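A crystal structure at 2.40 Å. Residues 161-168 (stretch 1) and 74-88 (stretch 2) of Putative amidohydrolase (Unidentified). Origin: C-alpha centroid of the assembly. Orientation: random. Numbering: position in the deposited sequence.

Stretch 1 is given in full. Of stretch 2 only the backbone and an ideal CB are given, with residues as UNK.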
# COMPACT_ATOMS: atom_id res chain seq x y z
N CYS A 161 8.15 8.02 -11.22
CA CYS A 161 9.40 8.50 -11.83
C CYS A 161 9.94 7.71 -13.01
O CYS A 161 10.26 6.52 -12.90
CB CYS A 161 10.49 8.63 -10.76
SG CYS A 161 10.91 10.34 -10.36
N VAL A 162 10.07 8.39 -14.15
CA VAL A 162 10.70 7.81 -15.32
C VAL A 162 12.23 7.81 -15.21
O VAL A 162 12.84 8.78 -14.75
CB VAL A 162 10.26 8.54 -16.61
CG1 VAL A 162 8.95 9.28 -16.36
CG2 VAL A 162 11.35 9.47 -17.11
N ARG A 163 12.84 6.70 -15.60
CA ARG A 163 14.29 6.61 -15.70
C ARG A 163 14.66 7.16 -17.06
O ARG A 163 13.99 6.89 -18.05
CB ARG A 163 14.76 5.16 -15.63
CG ARG A 163 14.28 4.36 -14.43
CD ARG A 163 15.11 4.58 -13.20
NE ARG A 163 16.54 4.58 -13.49
CZ ARG A 163 17.44 5.22 -12.76
NH1 ARG A 163 17.07 5.91 -11.70
NH2 ARG A 163 18.72 5.17 -13.10
N VAL A 164 15.73 7.94 -17.11
CA VAL A 164 16.14 8.57 -18.35
C VAL A 164 16.62 7.55 -19.38
O VAL A 164 16.53 7.78 -20.58
CB VAL A 164 17.24 9.60 -18.09
CG1 VAL A 164 17.89 10.05 -19.38
CG2 VAL A 164 16.67 10.79 -17.30
N GLY A 165 17.13 6.42 -18.89
CA GLY A 165 17.64 5.38 -19.76
C GLY A 165 16.60 4.37 -20.17
O GLY A 165 16.93 3.36 -20.79
N ALA A 166 15.34 4.62 -19.80
CA ALA A 166 14.23 3.73 -20.19
C ALA A 166 13.66 4.09 -21.55
O ALA A 166 13.14 5.19 -21.74
CB ALA A 166 13.13 3.75 -19.13
N LEU A 167 13.78 3.17 -22.50
CA LEU A 167 13.21 3.34 -23.83
C LEU A 167 11.69 3.07 -23.87
O LEU A 167 10.96 3.60 -24.72
CB LEU A 167 13.89 2.41 -24.85
CG LEU A 167 15.39 2.43 -25.17
CD1 LEU A 167 15.59 1.77 -26.54
CD2 LEU A 167 16.02 3.82 -25.16
N GLY A 168 11.21 2.24 -22.95
CA GLY A 168 9.79 1.94 -22.87
C GLY A 168 9.22 1.83 -21.48
O GLY A 168 9.88 2.12 -20.50
N UNK A 74 23.16 -2.95 -24.56
CA UNK A 74 22.35 -3.59 -23.53
C UNK A 74 21.34 -2.62 -22.90
O UNK A 74 21.65 -1.88 -21.95
CB UNK A 74 23.26 -4.17 -22.45
N UNK A 75 20.12 -2.64 -23.42
CA UNK A 75 19.11 -1.66 -23.07
C UNK A 75 18.57 -1.83 -21.65
O UNK A 75 18.40 -0.85 -20.93
CB UNK A 75 17.96 -1.74 -24.07
N UNK A 76 18.33 -3.08 -21.24
CA UNK A 76 17.89 -3.27 -19.87
C UNK A 76 18.90 -2.66 -18.92
O UNK A 76 18.52 -2.03 -17.92
CB UNK A 76 17.69 -4.75 -19.56
N UNK A 77 20.18 -2.84 -19.21
CA UNK A 77 21.20 -2.27 -18.34
C UNK A 77 21.18 -0.74 -18.37
O UNK A 77 21.44 -0.09 -17.35
CB UNK A 77 22.58 -2.78 -18.75
N UNK A 78 20.88 -0.16 -19.52
CA UNK A 78 20.84 1.30 -19.65
C UNK A 78 19.80 1.96 -18.73
O UNK A 78 19.99 3.09 -18.28
CB UNK A 78 20.54 1.68 -21.10
N UNK A 79 18.71 1.26 -18.42
CA UNK A 79 17.65 1.84 -17.60
C UNK A 79 18.02 1.88 -16.11
O UNK A 79 17.38 2.59 -15.33
CB UNK A 79 16.36 1.05 -17.79
N UNK A 80 19.04 1.12 -15.73
CA UNK A 80 19.50 1.10 -14.34
C UNK A 80 20.63 2.09 -14.10
O UNK A 80 20.92 2.44 -12.96
CB UNK A 80 19.96 -0.31 -13.96
N UNK A 81 21.29 2.52 -15.17
CA UNK A 81 22.28 3.58 -15.08
C UNK A 81 21.68 4.89 -14.55
O UNK A 81 20.51 5.20 -14.79
CB UNK A 81 22.91 3.81 -16.45
N UNK A 82 22.49 5.65 -13.81
CA UNK A 82 22.10 6.94 -13.27
C UNK A 82 21.60 7.88 -14.35
O UNK A 82 22.15 7.92 -15.45
CB UNK A 82 23.28 7.58 -12.53
N UNK A 83 20.56 8.65 -14.01
CA UNK A 83 19.96 9.59 -14.93
C UNK A 83 20.95 10.64 -15.44
O UNK A 83 20.86 11.12 -16.56
CB UNK A 83 18.77 10.28 -14.25
N UNK A 84 21.92 10.98 -14.60
CA UNK A 84 22.95 11.96 -14.93
C UNK A 84 23.85 11.43 -16.05
O UNK A 84 24.05 12.11 -17.05
CB UNK A 84 23.78 12.30 -13.69
N UNK A 85 24.37 10.22 -15.88
CA UNK A 85 25.29 9.62 -16.84
C UNK A 85 24.63 9.43 -18.19
O UNK A 85 25.21 9.72 -19.23
CB UNK A 85 25.81 8.28 -16.32
N UNK A 86 23.41 8.91 -18.16
CA UNK A 86 22.69 8.67 -19.39
C UNK A 86 22.52 9.98 -20.14
O UNK A 86 22.75 10.04 -21.34
CB UNK A 86 21.33 8.02 -19.11
N UNK A 87 22.12 11.03 -19.42
CA UNK A 87 21.87 12.32 -20.02
C UNK A 87 23.15 12.87 -20.66
O UNK A 87 23.15 13.28 -21.81
CB UNK A 87 21.33 13.29 -18.97
N UNK A 88 24.23 12.86 -19.89
CA UNK A 88 25.53 13.32 -20.36
C UNK A 88 26.05 12.48 -21.53
O UNK A 88 26.65 13.00 -22.47
CB UNK A 88 26.54 13.29 -19.21

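Position 74 lies beyond reach of stretch 1, just before a helical turn whose free backbone N atoms favor a short polar cap such as Asn, Asp, Ser or Thr. It is Asn 74, whose OD1 accepts from the N of residue 77 at 3.3 Å.

At position 75 CA-to-CB runs sideways, yet the ideal CB is 4.9 Å from Leu 167 CD1, so a medium or long apolar chain would suit. Leu 75 fits: its CD1 lies 3.7 Å from Leu 167 CD1. Water 1 donates to both Leu 75 O (2.8 Å) and Gly 165 O (2.7 Å).

Positions 76 and 77 point away. With phi -56° in a first turn, 76 tolerates proline, and is Pro 76; 77 leaves room for nearly anything, and is Arg 77.

Position 78 points sideways, its ideal CB 4.0 Å from Gly 165 O. Small or branched apolar residues are plausible; it is Val 78. The backbone makes the tighter contact: Val 78 O is 3.6 Å from Gly 165 CA, and an ideal CB on Gly 165 would clash with that O.

At position 79 the two stretches come closest in backbone register, CA of 79 lying 4.1 Å from Gly 165 CA. An ideal CB 3.8 Å from Gly 165 O argues for a small residue. Ala 79 places CB 4.4 Å from Ala 166 CB, while Ala 79 O accepts from Arg 163 NE (2.8 Å, 159°).

Position 80 points away and allows many residues; it is Thr 80. Position 81 is sideways with no nearby ideal-CB contact, so its side chain is weakly constrained. In Leu 81 the backbone matters: O takes a very short 2.5 Å bond from Arg 163 NH2, at the guanidinium edge. Position 82, phi -55° before a helix, admits proline, and is Pro 82.

Position 83 has its ideal CB 3.7 Å from Val 164 CG2, with Val 164 N offering a donor nearby: a short acceptor, Asn or Asp, is indicated. Asn 83 (chi1 m) accepts from Val 164 N through OD1 (2.7 Å, 174°), and ND2 lies over one face of the Arg 163 guanidinium.

At 84 CA-to-CB points away, and 85 and 88 are out of reach; any helix-compatible residue would suit. They are Val 84, Leu 85 and Leu 88.

Position 86 points toward stretch 1, near Val 164 CG1, favoring a compact apolar group: Val 86 CG1 packs 3.7 Å from Val 164 CG1. Position 87, sideways, could be apolar or a small hydroxyl; Thr 87 OG1 donates to Asn 83 O (2.7 Å).

Stretch 2, residues 74-88: NLPRVATLPNVLVTL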
# COMPACT_ATOMS: atom_id res chain seq x y z
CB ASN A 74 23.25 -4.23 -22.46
CG ASN A 74 22.46 -4.99 -21.40
OD1 ASN A 74 21.23 -5.01 -21.40
ND2 ASN A 74 23.19 -5.61 -20.47
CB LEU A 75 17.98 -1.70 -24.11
CG LEU A 75 18.48 -1.40 -25.53
CD1 LEU A 75 17.35 -1.43 -26.54
CD2 LEU A 75 19.20 -0.07 -25.57
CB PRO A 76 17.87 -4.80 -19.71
CG PRO A 76 17.66 -5.31 -21.10
CD PRO A 76 18.45 -4.36 -21.97
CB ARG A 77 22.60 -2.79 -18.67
CG ARG A 77 23.65 -2.11 -17.79
CD ARG A 77 25.07 -2.62 -18.04
NE ARG A 77 26.01 -1.96 -17.15
CZ ARG A 77 26.78 -0.93 -17.49
NH1 ARG A 77 26.75 -0.43 -18.72
NH2 ARG A 77 27.60 -0.39 -16.60
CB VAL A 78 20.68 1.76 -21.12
CG1 VAL A 78 20.68 3.27 -21.22
CG2 VAL A 78 21.81 1.18 -22.00
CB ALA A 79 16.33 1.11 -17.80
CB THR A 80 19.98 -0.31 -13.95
OG1 THR A 80 21.29 -0.52 -14.50
CG2 THR A 80 19.02 -1.37 -14.50
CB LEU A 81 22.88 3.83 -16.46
CG LEU A 81 23.72 2.68 -17.00
CD1 LEU A 81 24.33 3.07 -18.32
CD2 LEU A 81 24.80 2.30 -15.99
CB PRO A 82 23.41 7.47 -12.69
CG PRO A 82 24.16 6.23 -12.32
CD PRO A 82 23.86 5.29 -13.44
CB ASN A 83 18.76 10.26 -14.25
CG ASN A 83 17.57 9.30 -14.08
OD1 ASN A 83 17.29 8.47 -14.95
ND2 ASN A 83 16.87 9.43 -12.96
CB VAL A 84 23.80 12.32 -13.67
CG1 VAL A 84 25.08 13.08 -14.05
CG2 VAL A 84 22.96 13.12 -12.67
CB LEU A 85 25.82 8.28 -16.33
CG LEU A 85 26.68 8.34 -15.06
CD1 LEU A 85 27.12 6.94 -14.63
CD2 LEU A 85 27.88 9.27 -15.22
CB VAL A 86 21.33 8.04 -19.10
CG1 VAL A 86 20.59 7.78 -20.39
CG2 VAL A 86 21.51 6.74 -18.32
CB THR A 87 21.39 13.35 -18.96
OG1 THR A 87 20.12 12.96 -18.43
CG2 THR A 87 21.26 14.72 -19.57
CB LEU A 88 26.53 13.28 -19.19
CG LEU A 88 26.84 14.55 -18.38
CD1 LEU A 88 25.75 15.62 -18.45
CD2 LEU A 88 27.18 14.18 -16.95
O HOH W 1 16.45 0.95 -21.88
O HOH W 2 18.22 6.21 -16.18
O HOH W 3 13.89 8.79 -11.86
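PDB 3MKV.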